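Local coordinates for sugar ABC transporter substrate-binding protein, BlMnBP1 (Bifidobacterium animalis subsp. lactis ATCC 27673, PDB 6I5R) that binds mannobiose and related manno-oligosaccharides as the solute-binding protein of the ABC transporter that confers growth on beta-mannan, at the beta-D-mannopyranose site and the zinc ion site. Numbering follows the deposited sequence.

Contact 1 is the mannobiose pocket, lined by loop residues such as Asn45, Arg46 and Asp320 together with residues of the helices 197-201, 265-273 and 286-291. Contact 2 is a zinc ion held from two sides, each pairing a loop aspartate with a residue of the helix that follows it, 108-113 or 391-399. The centres of their C-alpha atoms lie about 26 Å apart, and they have no residue or secondary-structure element in common. The zinc makes no direct contact with the sugar, and any influence on binding would have to be indirect; the structure alone does not show one. Both draw together segments distant in sequence.

Contact 1: the beta-D-mannopyranose site. Residues 45-48, 81, 198, 265-266, 269, 285, 289, 320-321. With BMA (beta-D-mannopyranose), chain B; BMA (beta-D-mannopyranose), chain C.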
loop_
_atom_site.group_PDB
_atom_site.type_symbol
_atom_site.label_atom_id
_atom_site.label_comp_id
_atom_site.label_asym_id
_atom_site.label_seq_id
_atom_site.Cartn_x
_atom_site.Cartn_y
_atom_site.Cartn_z
ATOM N N ASN A 45 10.175 5.898 -3.275
ATOM C CA ASN A 45 9.081 6.780 -3.668
ATOM C C ASN A 45 8.927 7.996 -2.762
ATOM O O ASN A 45 8.074 8.848 -3.031
ATOM C CB ASN A 45 7.766 6.017 -3.644
ATOM C CG ASN A 45 7.461 5.458 -2.272
ATOM O OD1 ASN A 45 8.287 4.809 -1.658
ATOM N ND2 ASN A 45 6.271 5.745 -1.777
ATOM N N ARG A 46 9.689 8.071 -1.682
ATOM C CA ARG A 46 9.473 9.088 -0.655
ATOM C C ARG A 46 10.266 10.346 -1.008
ATOM O O ARG A 46 11.265 10.700 -0.386
ATOM C CB ARG A 46 9.839 8.528 0.717
ATOM C CG ARG A 46 8.939 7.363 1.135
ATOM C CD ARG A 46 7.449 7.783 1.246
ATOM N NE ARG A 46 7.290 8.924 2.125
ATOM C CZ ARG A 46 7.104 8.825 3.436
ATOM N NH1 ARG A 46 7.046 7.633 4.025
ATOM N NH2 ARG A 46 6.994 9.920 4.156
ATOM N N THR A 47 9.783 11.024 -2.049
ATOM C CA THR A 47 10.382 12.297 -2.436
ATOM C C THR A 47 10.382 13.275 -1.273
ATOM O O THR A 47 11.313 14.076 -1.110
ATOM C CB THR A 47 9.606 12.889 -3.613
ATOM O OG1 THR A 47 8.217 12.994 -3.258
ATOM C CG2 THR A 47 9.717 12.029 -4.824
ATOM N N ASP A 48 9.329 13.239 -0.460
ATOM C CA ASP A 48 9.259 14.126 0.695
ATOM C C ASP A 48 10.434 13.921 1.652
ATOM O O ASP A 48 11.016 14.896 2.143
ATOM C CB ASP A 48 7.916 13.925 1.404
ATOM C CG ASP A 48 7.685 12.494 1.894
ATOM O OD1 ASP A 48 8.291 11.548 1.355
ATOM O OD2 ASP A 48 6.828 12.331 2.813
ATOM N N SER A 81 8.825 11.319 -8.335
ATOM C CA SER A 81 7.422 11.546 -7.993
ATOM C C SER A 81 6.541 10.501 -8.655
ATOM O O SER A 81 5.578 10.019 -8.044
ATOM C CB SER A 81 6.968 12.935 -8.408
ATOM O OG SER A 81 7.108 13.063 -9.808
ATOM N N TRP A 198 -1.586 6.512 -8.049
ATOM C CA TRP A 198 -1.435 5.580 -6.944
ATOM C C TRP A 198 -2.534 5.821 -5.912
ATOM O O TRP A 198 -2.964 4.882 -5.242
ATOM C CB TRP A 198 -0.060 5.709 -6.293
ATOM C CG TRP A 198 0.210 7.074 -5.820
ATOM C CD1 TRP A 198 0.892 8.047 -6.483
ATOM C CD2 TRP A 198 -0.223 7.654 -4.583
ATOM N NE1 TRP A 198 0.909 9.192 -5.728
ATOM C CE2 TRP A 198 0.216 8.978 -4.566
ATOM C CE3 TRP A 198 -0.956 7.177 -3.493
ATOM C CZ2 TRP A 198 -0.035 9.833 -3.492
ATOM C CZ3 TRP A 198 -1.200 8.019 -2.445
ATOM C CH2 TRP A 198 -0.752 9.335 -2.454
ATOM N N TRP A 265 -2.037 16.506 -4.537
ATOM C CA TRP A 265 -1.715 15.647 -3.403
ATOM C C TRP A 265 -1.055 16.418 -2.267
ATOM O O TRP A 265 -1.483 16.316 -1.108
ATOM C CB TRP A 265 -0.818 14.510 -3.891
ATOM C CG TRP A 265 -0.127 13.786 -2.811
ATOM C CD1 TRP A 265 1.209 13.669 -2.663
ATOM C CD2 TRP A 265 -0.719 13.105 -1.687
ATOM N NE1 TRP A 265 1.504 12.935 -1.549
ATOM C CE2 TRP A 265 0.336 12.566 -0.934
ATOM C CE3 TRP A 265 -2.036 12.880 -1.263
ATOM C CZ2 TRP A 265 0.134 11.820 0.240
ATOM C CZ3 TRP A 265 -2.243 12.116 -0.084
ATOM C CH2 TRP A 265 -1.157 11.605 0.647
ATOM N N GLU A 266 -0.021 17.202 -2.575
ATOM C CA GLU A 266 0.785 17.810 -1.523
ATOM C C GLU A 266 -0.013 18.827 -0.733
ATOM O O GLU A 266 0.116 18.899 0.490
ATOM C CB GLU A 266 2.024 18.469 -2.116
ATOM C CG GLU A 266 3.049 17.473 -2.615
ATOM C CD GLU A 266 3.659 16.639 -1.502
ATOM O OE1 GLU A 266 3.411 16.939 -0.322
ATOM O OE2 GLU A 266 4.422 15.701 -1.796
ATOM N N LYS A 269 -2.622 17.418 1.923
ATOM C CA LYS A 269 -2.183 17.146 3.282
ATOM C C LYS A 269 -2.528 18.312 4.198
ATOM O O LYS A 269 -3.159 18.138 5.246
ATOM C CB LYS A 269 -0.667 16.878 3.310
ATOM C CG LYS A 269 -0.232 15.574 2.644
ATOM C CD LYS A 269 1.267 15.568 2.510
ATOM C CE LYS A 269 1.731 14.473 1.541
ATOM N NZ LYS A 269 3.226 14.518 1.354
ATOM N N TRP A 285 -0.061 4.720 6.502
ATOM C CA TRP A 285 1.157 5.491 6.281
ATOM C C TRP A 285 0.868 6.982 6.113
ATOM O O TRP A 285 1.760 7.808 6.329
ATOM C CB TRP A 285 1.900 4.957 5.047
ATOM C CG TRP A 285 1.026 4.984 3.867
ATOM C CD1 TRP A 285 0.276 3.959 3.382
ATOM C CD2 TRP A 285 0.785 6.102 3.004
ATOM N NE1 TRP A 285 -0.426 4.373 2.275
ATOM C CE2 TRP A 285 -0.140 5.684 2.031
ATOM C CE3 TRP A 285 1.252 7.416 2.972
ATOM C CZ2 TRP A 285 -0.601 6.521 1.041
ATOM C CZ3 TRP A 285 0.780 8.259 1.989
ATOM C CH2 TRP A 285 -0.114 7.801 1.024
ATOM N N GLN A 289 1.842 11.910 7.800
ATOM C CA GLN A 289 2.028 12.953 6.796
ATOM C C GLN A 289 0.942 14.013 6.887
ATOM O O GLN A 289 1.194 15.200 6.627
ATOM C CB GLN A 289 2.039 12.328 5.408
ATOM C CG GLN A 289 3.195 11.405 5.145
ATOM C CD GLN A 289 3.275 10.924 3.702
ATOM O OE1 GLN A 289 2.841 11.597 2.780
ATOM N NE2 GLN A 289 3.815 9.742 3.522
ATOM N N ASP A 320 3.585 -1.971 2.565
ATOM C CA ASP A 320 3.379 -0.816 1.697
ATOM C C ASP A 320 4.211 -0.932 0.423
ATOM O O ASP A 320 3.664 -1.023 -0.684
ATOM C CB ASP A 320 3.714 0.466 2.460
ATOM C CG ASP A 320 3.755 1.672 1.561
ATOM O OD1 ASP A 320 2.716 2.043 0.972
ATOM O OD2 ASP A 320 4.818 2.268 1.451
ATOM N N TYR A 321 5.529 -1.009 0.581
ATOM C CA TYR A 321 6.490 -1.161 -0.504
ATOM C C TYR A 321 7.646 -1.995 0.028
ATOM O O TYR A 321 8.093 -1.784 1.159
ATOM C CB TYR A 321 7.018 0.188 -0.974
ATOM C CG TYR A 321 6.440 0.706 -2.271
ATOM C CD1 TYR A 321 6.613 0.016 -3.464
ATOM C CD2 TYR A 321 5.761 1.911 -2.309
ATOM C CE1 TYR A 321 6.132 0.501 -4.647
ATOM C CE2 TYR A 321 5.249 2.395 -3.492
ATOM C CZ TYR A 321 5.452 1.696 -4.668
ATOM O OH TYR A 321 4.951 2.194 -5.865
HETATM C C1 BMA B . 5.379 12.168 -1.271
HETATM C C2 BMA B . 4.931 11.298 -0.069
HETATM C C3 BMA B . 4.716 9.865 -0.540
HETATM C C4 BMA B . 3.929 9.822 -1.824
HETATM C C5 BMA B . 4.522 10.776 -2.870
HETATM C C6 BMA B . 3.768 10.724 -4.176
HETATM O O1 BMA B . 5.382 13.458 -0.752
HETATM O O2 BMA B . 3.627 11.798 0.368
HETATM O O3 BMA B . 4.087 9.096 0.427
HETATM O O4 BMA B . 3.940 8.500 -2.364
HETATM O O5 BMA B . 4.512 12.091 -2.338
HETATM O O6 BMA B . 4.638 11.313 -5.150
HETATM C C1 BMA C . 3.077 7.535 -1.826
HETATM C C2 BMA C . 2.805 6.590 -3.036
HETATM C C3 BMA C . 2.015 5.417 -2.545
HETATM C C4 BMA C . 2.624 4.818 -1.282
HETATM C C5 BMA C . 2.797 5.884 -0.199
HETATM C C6 BMA C . 3.473 5.325 1.039
HETATM O O2 BMA C . 4.017 6.018 -3.524
HETATM O O3 BMA C . 1.889 4.386 -3.529
HETATM O O4 BMA C . 1.742 3.834 -0.808
HETATM O O5 BMA C . 3.643 6.915 -0.734
HETATM O O6 BMA C . 4.812 4.902 0.735
HETATM O O HOH W 1 6.707 9.157 -5.476
HETATM O O HOH W 2 6.913 4.789 2.724
HETATM O O HOH W 3 3.047 4.005 -5.991
#
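Trp198 spreads its indole face against the second mannose, BMA (chain C), with C2 above the ring system, 3.6 Å from CD2. Its CG occupies the crowded position between backbone N and carbonyl carbon (chi1 57°), which turns the indole face toward the sugar. Trp285 adopts nearly the same torsions and offers one face to the C5-C6 side of BMA (chain C), whose C6 lies 3.4 Å from Trp285 CD2. An alanine in place of Trp285 would remove this CH-pi platform and would probably leave the second mannose less firmly seated. Asp320 faces the same end, its carboxylate forked: OD1 accepts from O4 and OD2 from O6 of BMA (chain C), each at 2.7 Å and through a syn lone pair. The Asn45 amide ND2 donates to O6 of this sugar nearly in its own plane and, more tilted, to O2.

The axial 2-hydroxyl of the first mannose, BMA (chain B), is gripped by several groups, which probably helps to select manno-configured sugars. O2 of BMA (chain B) accepts from Trp265 NE1 at 3.1 Å, in the ring plane, and from NZ of the extended Lys269 at 2.9 Å. It donates in turn to a carbonyl lone pair of Gln289 OE1, while Gln289 NE2 reaches BMA (chain B) O3 at 3.2 Å. Glu266 OE2 takes the anomeric hydroxyl O1 of BMA (chain B) at 2.7 Å on its syn lone pair; its OE1 forms a salt bridge with Lys269, which probably steadies the Lys269 side-chain amino group. Arg46 grips Asp48 side-on, NE to OD1 and NH2 to OD2, both syn, and the pair packs against C2 and C3 of BMA (chain B). With nearly all the surface of both sugars hidden by protein, the pocket captures mannobiose for delivery to the transporter.

Contact 2: the zinc ion site. Residues 107, 109, 390, 393-394. With ZN (zinc ion), chain D.
Asp107 and Asp390 both turn CG anti to the backbone N (chi1 -169° and -166°), which presents each carboxylate to the zinc with both oxygens. Ser109 places OG in the crowded position between its backbone N and carbonyl carbon (chi1 65°), whereas Asn394 sets CG anti to its carbonyl carbon, beside the backbone N, so that the amide oxygen points at the metal.

The two carboxylates chelate the ion. Asp107 and Asp390 are both bidentate, OD2 of each lying 2.1 Å from the zinc and OD1 also bound. Ser109 adds its hydroxyl OG at 2.3 Å from the zinc, and Asn394 contributes its amide carbonyl oxygen OD1. Water 4 completes the modelled sphere at 2.1 Å from the zinc, giving seven oxygen ligands; further weakly held waters may have escaped detection.

Hydrogen bonds among the ligating residues brace the carboxylates. The backbone N of Ser109 donates to Asp107 OD1 at 2.7 Å, approaching from above the carboxylate plane, and so helps to fix the tilt of that carboxylate. Asn394 ND2 donates to Asp390 OD2 at 2.8 Å, far out of the carboxylate plane, so one amide serves the metal through its oxygen and a fellow ligand through its nitrogen, which probably fixes its rotation. Two acidic groups probably offset the charge of the zinc.

The ion is partly occupied and may derive from crystallisation; the structure alone does not show a physiological role. In the fold, the zinc bridges Asp107, in the loop just before the 3-10 helix 108-113, and Ser109 within it, to Asp390, just before the helix 391-399, and Asn394 in its first turn.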
loop_
_atom_site.group_PDB
_atom_site.type_symbol
_atom_site.label_atom_id
_atom_site.label_comp_id
_atom_site.label_asym_id
_atom_site.label_seq_id
_atom_site.Cartn_x
_atom_site.Cartn_y
_atom_site.Cartn_z
ATOM N N ASP A 107 5.143 -9.350 -11.797
ATOM C CA ASP A 107 4.693 -10.724 -11.608
ATOM C C ASP A 107 5.652 -11.428 -10.645
ATOM O O ASP A 107 6.858 -11.514 -10.891
ATOM C CB ASP A 107 4.612 -11.459 -12.961
ATOM C CG ASP A 107 3.894 -12.813 -12.867
ATOM O OD1 ASP A 107 4.028 -13.651 -11.942
ATOM O OD2 ASP A 107 3.156 -13.155 -13.802
ATOM N N SER A 109 6.172 -14.469 -10.459
ATOM C CA SER A 109 6.923 -15.433 -11.230
ATOM C C SER A 109 8.121 -14.807 -11.941
ATOM O O SER A 109 8.979 -15.551 -12.437
ATOM C CB SER A 109 5.996 -16.082 -12.250
ATOM O OG SER A 109 5.573 -15.088 -13.170
ATOM N N ASP A 390 1.180 -18.012 -8.438
ATOM C CA ASP A 390 1.248 -17.121 -9.584
ATOM C C ASP A 390 -0.120 -16.839 -10.186
ATOM O O ASP A 390 -0.224 -16.066 -11.148
ATOM C CB ASP A 390 2.163 -17.750 -10.647
ATOM C CG ASP A 390 2.564 -16.767 -11.720
ATOM O OD1 ASP A 390 2.618 -15.557 -11.422
ATOM O OD2 ASP A 390 2.828 -17.183 -12.868
ATOM N N ALA A 393 -1.396 -13.094 -10.155
ATOM C CA ALA A 393 -0.627 -12.240 -11.049
ATOM C C ALA A 393 -1.009 -12.490 -12.503
ATOM O O ALA A 393 -1.115 -11.548 -13.301
ATOM C CB ALA A 393 0.871 -12.466 -10.834
ATOM N N ASN A 394 -1.260 -13.755 -12.855
ATOM C CA ASN A 394 -1.524 -14.126 -14.232
ATOM C C ASN A 394 -2.935 -13.754 -14.666
ATOM O O ASN A 394 -3.145 -13.303 -15.794
ATOM C CB ASN A 394 -1.290 -15.622 -14.395
ATOM C CG ASN A 394 0.178 -15.998 -14.296
ATOM O OD1 ASN A 394 1.077 -15.146 -14.136
ATOM N ND2 ASN A 394 0.421 -17.286 -14.313
HETATM ZN ZN ZN D . 3.264 -15.216 -13.500
HETATM O O HOH W 4 2.784 -16.414 -15.197
#